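Local coordinates for calcium-dependent protein kinase, putative (PDB 3MSE), which probably phosphorylates serine and threonine residues of proteins in response to calcium, which its C-terminal EF-hand region, the part present here, binds, at residues His16-Met27 / Phe172-Phe180. Residues are numbered along the deposited sequence; the frame is centred on the assembly and turned at random.
Sequences HSNIRNIIINIM and FKDYMLSTF
Met176 pushes its methyl end between Arg20, Ile23, Ile24 and Met27, a knob set into a hole on one side of helix 18-48. Bends at chi2 and chi3 curl the thioether, which puts Met176 CE 3.6 Å from both Ile23 CG2 and Arg20 CD. Packing is dense here: Ile23 CG2 also meets the edge of the Phe172 ring at CZ, 3.7 Å away, while Leu110 of helix 109-117 touches Met176 and Met27, and Phe147 of helix 141-152 lies on Ile23. Ile24 sends CD1 to the edge of the C-terminal Phe180 ring, 3.6 Å from CE1. The axes of segments 18-27 and 172-177 run nearly perpendicular, at 102°. In this arrangement the last helix of the C-terminal EF-hand half crosses the start of the long helix 18-48, whose far end leads into the first calcium loop at Asp49; Phe172 stacks edge-to-face on Phe114, in the helix leading into the second calcium site.

Toward His16 the contact becomes polar and hydrated. Arg20 NH1 donates to Thr179 OG1 over 3.0 Å, the hydroxyl tilted 21° from the guanidinium plane. Thr179 OG1 in turn donates to Met176 O, in the carbonyl plane on a lone pair, which fixes the hydroxyl's rotation. NE and NH2 of Arg20 both grip Asn21 OD1 side-on, fixing the rotation of the guanidinium; His16 CD2 lies over one of its faces and Ile24 CG1 over the opposite one, each toward the rim. Asn21 ND2 is itself held by Tyr13 O. Two waters lie at the edge of the His16 imidazole. One joins ND1 to Tyr175 OH, 2.8 Å from that hydroxyl, and accepts from Ser17 N; the other links NE2 to Thr179 O, donating to the carbonyl oxygen.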
loop_
_atom_site.group_PDB
_atom_site.type_symbol
_atom_site.label_atom_id
_atom_site.label_comp_id
_atom_site.label_asym_id
_atom_site.label_seq_id
_atom_site.Cartn_x
_atom_site.Cartn_y
_atom_site.Cartn_z
ATOM N N HIS A 16 15.628 13.516 -9.580
ATOM C CA HIS A 16 16.358 12.326 -9.178
ATOM C C HIS A 16 16.922 11.553 -10.368
ATOM O O HIS A 16 16.571 11.833 -11.529
ATOM C CB HIS A 16 15.500 11.476 -8.234
ATOM C CG HIS A 16 15.331 12.110 -6.892
ATOM N ND1 HIS A 16 16.360 12.181 -5.977
ATOM C CD2 HIS A 16 14.290 12.781 -6.342
ATOM C CE1 HIS A 16 15.946 12.830 -4.902
ATOM N NE2 HIS A 16 14.694 13.204 -5.098
ATOM N N SER A 17 17.822 10.616 -10.092
ATOM C CA SER A 17 18.479 9.848 -11.148
ATOM C C SER A 17 17.527 8.854 -11.803
ATOM O O SER A 17 16.491 8.496 -11.236
ATOM C CB SER A 17 19.694 9.110 -10.589
ATOM O OG SER A 17 19.312 8.124 -9.636
ATOM N N ASN A 18 17.886 8.410 -13.002
ATOM C CA ASN A 18 17.110 7.414 -13.685
ATOM C C ASN A 18 17.022 6.117 -12.880
ATOM O O ASN A 18 15.946 5.535 -12.766
ATOM C CB ASN A 18 17.665 7.190 -15.084
ATOM C CG ASN A 18 17.248 8.283 -16.051
ATOM O OD1 ASN A 18 16.071 8.667 -16.115
ATOM N ND2 ASN A 18 18.205 8.778 -16.823
ATOM N N ILE A 19 18.129 5.722 -12.256
ATOM C CA ILE A 19 18.158 4.501 -11.422
ATOM C C ILE A 19 17.267 4.589 -10.174
ATOM O O ILE A 19 16.522 3.644 -9.859
ATOM C CB ILE A 19 19.611 4.064 -11.087
ATOM C CG1 ILE A 19 20.318 3.630 -12.390
ATOM C CG2 ILE A 19 19.624 2.931 -10.061
ATOM C CD1 ILE A 19 21.843 3.435 -12.285
ATOM N N ARG A 20 17.313 5.723 -9.476
ATOM C CA ARG A 20 16.376 5.972 -8.364
ATOM C C ARG A 20 14.943 5.806 -8.833
ATOM O O ARG A 20 14.127 5.151 -8.178
ATOM C CB ARG A 20 16.564 7.399 -7.828
ATOM C CG ARG A 20 16.222 7.604 -6.371
ATOM C CD ARG A 20 14.745 7.700 -6.019
ATOM N NE ARG A 20 13.948 8.623 -6.820
ATOM C CZ ARG A 20 13.025 9.465 -6.331
ATOM N NH1 ARG A 20 12.809 9.566 -5.029
ATOM N NH2 ARG A 20 12.332 10.234 -7.156
ATOM N N ASN A 21 14.635 6.404 -9.973
ATOM C CA ASN A 21 13.274 6.378 -10.469
ATOM C C ASN A 21 12.870 4.998 -11.021
ATOM O O ASN A 21 11.718 4.621 -10.939
ATOM C CB ASN A 21 13.069 7.496 -11.491
ATOM C CG ASN A 21 13.093 8.893 -10.834
ATOM O OD1 ASN A 21 13.058 9.005 -9.613
ATOM N ND2 ASN A 21 13.162 9.934 -11.646
ATOM N N ILE A 22 13.824 4.255 -11.557
ATOM C CA ILE A 22 13.563 2.859 -11.948
ATOM C C ILE A 22 13.122 2.047 -10.726
ATOM O O ILE A 22 12.110 1.333 -10.771
ATOM C CB ILE A 22 14.770 2.246 -12.668
ATOM C CG1 ILE A 22 14.849 2.854 -14.068
ATOM C CG2 ILE A 22 14.613 0.683 -12.774
ATOM C CD1 ILE A 22 16.198 2.742 -14.714
ATOM N N ILE A 23 13.860 2.216 -9.632
ATOM C CA ILE A 23 13.525 1.640 -8.336
ATOM C C ILE A 23 12.145 2.088 -7.858
ATOM O O ILE A 23 11.353 1.268 -7.365
ATOM C CB ILE A 23 14.618 1.985 -7.281
ATOM C CG1 ILE A 23 15.958 1.363 -7.679
ATOM C CG2 ILE A 23 14.209 1.520 -5.857
ATOM C CD1 ILE A 23 17.195 1.974 -6.970
ATOM N N ILE A 24 11.834 3.382 -8.013
ATOM C CA ILE A 24 10.485 3.873 -7.708
ATOM C C ILE A 24 9.427 3.143 -8.554
ATOM O O ILE A 24 8.355 2.819 -8.047
ATOM C CB ILE A 24 10.325 5.441 -7.927
ATOM C CG1 ILE A 24 11.209 6.266 -6.970
ATOM C CG2 ILE A 24 8.876 5.837 -7.814
ATOM C CD1 ILE A 24 10.706 6.341 -5.513
ATOM N N ASN A 25 9.711 2.908 -9.836
ATOM C CA ASN A 25 8.761 2.166 -10.711
ATOM C C ASN A 25 8.433 0.723 -10.258
ATOM O O ASN A 25 7.299 0.266 -10.420
ATOM C CB ASN A 25 9.223 2.161 -12.174
ATOM C CG ASN A 25 8.692 3.349 -12.951
ATOM O OD1 ASN A 25 7.708 3.231 -13.677
ATOM N ND2 ASN A 25 9.341 4.511 -12.794
ATOM N N ILE A 26 9.421 0.050 -9.673
ATOM C CA ILE A 26 9.216 -1.269 -9.049
ATOM C C ILE A 26 8.167 -1.181 -7.943
ATOM O O ILE A 26 7.201 -1.959 -7.912
ATOM C CB ILE A 26 10.539 -1.863 -8.477
ATOM C CG1 ILE A 26 11.518 -2.161 -9.604
ATOM C CG2 ILE A 26 10.257 -3.148 -7.638
ATOM C CD1 ILE A 26 12.975 -2.252 -9.127
ATOM N N MET A 27 8.343 -0.211 -7.051
ATOM C CA MET A 27 7.359 0.043 -6.002
ATOM C C MET A 27 6.009 0.471 -6.565
ATOM O O MET A 27 4.953 0.096 -6.034
ATOM C CB MET A 27 7.894 1.085 -5.029
ATOM C CG MET A 27 9.035 0.578 -4.183
ATOM S SD MET A 27 9.436 1.762 -2.881
ATOM C CE MET A 27 10.397 2.934 -3.816
ATOM N N PHE A 172 20.315 0.446 1.421
ATOM C CA PHE A 172 19.346 0.654 0.352
ATOM C C PHE A 172 18.202 1.510 0.879
ATOM O O PHE A 172 17.866 2.542 0.294
ATOM C CB PHE A 172 18.817 -0.692 -0.151
ATOM C CG PHE A 172 17.677 -0.578 -1.119
ATOM C CD1 PHE A 172 16.377 -0.824 -0.707
ATOM C CD2 PHE A 172 17.905 -0.224 -2.453
ATOM C CE1 PHE A 172 15.308 -0.726 -1.608
ATOM C CE2 PHE A 172 16.851 -0.122 -3.364
ATOM C CZ PHE A 172 15.552 -0.370 -2.944
ATOM N N LYS A 173 17.629 1.075 2.001
ATOM C CA LYS A 173 16.514 1.753 2.649
ATOM C C LYS A 173 16.880 3.178 3.032
ATOM O O LYS A 173 16.103 4.104 2.815
ATOM C CB LYS A 173 16.074 0.979 3.896
ATOM C CG LYS A 173 14.818 1.528 4.569
ATOM C CD LYS A 173 14.952 1.516 6.083
ATOM C CE LYS A 173 14.490 0.206 6.716
ATOM N NZ LYS A 173 13.110 0.317 7.293
ATOM N N ASP A 174 18.066 3.341 3.605
ATOM C CA ASP A 174 18.539 4.652 4.039
ATOM C C ASP A 174 18.698 5.593 2.856
ATOM O O ASP A 174 18.322 6.762 2.949
ATOM C CB ASP A 174 19.862 4.541 4.805
ATOM C CG ASP A 174 19.693 3.942 6.208
ATOM O OD1 ASP A 174 18.547 3.813 6.698
ATOM O OD2 ASP A 174 20.727 3.589 6.817
ATOM N N TYR A 175 19.244 5.097 1.742
ATOM C CA TYR A 175 19.356 5.959 0.560
ATOM C C TYR A 175 17.987 6.382 0.025
ATOM O O TYR A 175 17.748 7.568 -0.200
ATOM C CB TYR A 175 20.209 5.357 -0.562
ATOM C CG TYR A 175 20.178 6.231 -1.802
ATOM C CD1 TYR A 175 20.933 7.401 -1.871
ATOM C CD2 TYR A 175 19.356 5.909 -2.889
ATOM C CE1 TYR A 175 20.889 8.223 -3.003
ATOM C CE2 TYR A 175 19.301 6.717 -4.023
ATOM C CZ TYR A 175 20.072 7.871 -4.074
ATOM O OH TYR A 175 20.017 8.673 -5.195
ATOM N N MET A 176 17.092 5.414 -0.176
ATOM C CA MET A 176 15.799 5.722 -0.784
ATOM C C MET A 176 15.024 6.724 0.068
ATOM O O MET A 176 14.467 7.690 -0.461
ATOM C CB MET A 176 14.978 4.455 -1.033
ATOM C CG MET A 176 15.568 3.520 -2.098
ATOM S SD MET A 176 15.762 4.272 -3.741
ATOM C CE MET A 176 14.062 4.661 -4.131
ATOM N N LEU A 177 15.004 6.499 1.383
ATOM C CA LEU A 177 14.325 7.407 2.322
ATOM C C LEU A 177 14.853 8.837 2.252
ATOM O O LEU A 177 14.081 9.775 2.316
ATOM C CB LEU A 177 14.399 6.890 3.758
ATOM C CG LEU A 177 13.474 5.727 4.112
ATOM C CD1 LEU A 177 13.865 5.152 5.474
ATOM C CD2 LEU A 177 12.012 6.142 4.107
ATOM N N SER A 178 16.162 8.993 2.097
ATOM C CA SER A 178 16.769 10.317 1.963
ATOM C C SER A 178 16.385 11.063 0.679
ATOM O O SER A 178 16.685 12.248 0.548
ATOM C CB SER A 178 18.283 10.194 2.015
ATOM O OG SER A 178 18.769 9.771 0.752
ATOM N N THR A 179 15.763 10.367 -0.277
ATOM C CA THR A 179 15.418 10.969 -1.567
ATOM C C THR A 179 13.954 11.333 -1.606
ATOM O O THR A 179 13.494 11.987 -2.542
ATOM C CB THR A 179 15.729 10.044 -2.784
ATOM O OG1 THR A 179 14.788 8.962 -2.835
ATOM C CG2 THR A 179 17.150 9.514 -2.732
ATOM N N PHE A 180 13.215 10.895 -0.591
ATOM C CA PHE A 180 11.802 11.238 -0.479
ATOM C C PHE A 180 11.638 12.633 0.141
ATOM O O PHE A 180 10.527 13.049 0.458
ATOM C CB PHE A 180 11.039 10.200 0.361
ATOM C CG PHE A 180 11.096 8.789 -0.180
ATOM C CD1 PHE A 180 11.247 8.540 -1.544
ATOM C CD2 PHE A 180 10.962 7.706 0.684
ATOM C CE1 PHE A 180 11.291 7.222 -2.032
ATOM C CE2 PHE A 180 10.993 6.382 0.200
ATOM C CZ PHE A 180 11.163 6.146 -1.156
ATOM O OXT PHE A 180 12.602 13.388 0.343
HETATM O O HOH W 1 18.445 10.300 -6.883
HETATM O O HOH W 2 12.715 14.422 -3.562
#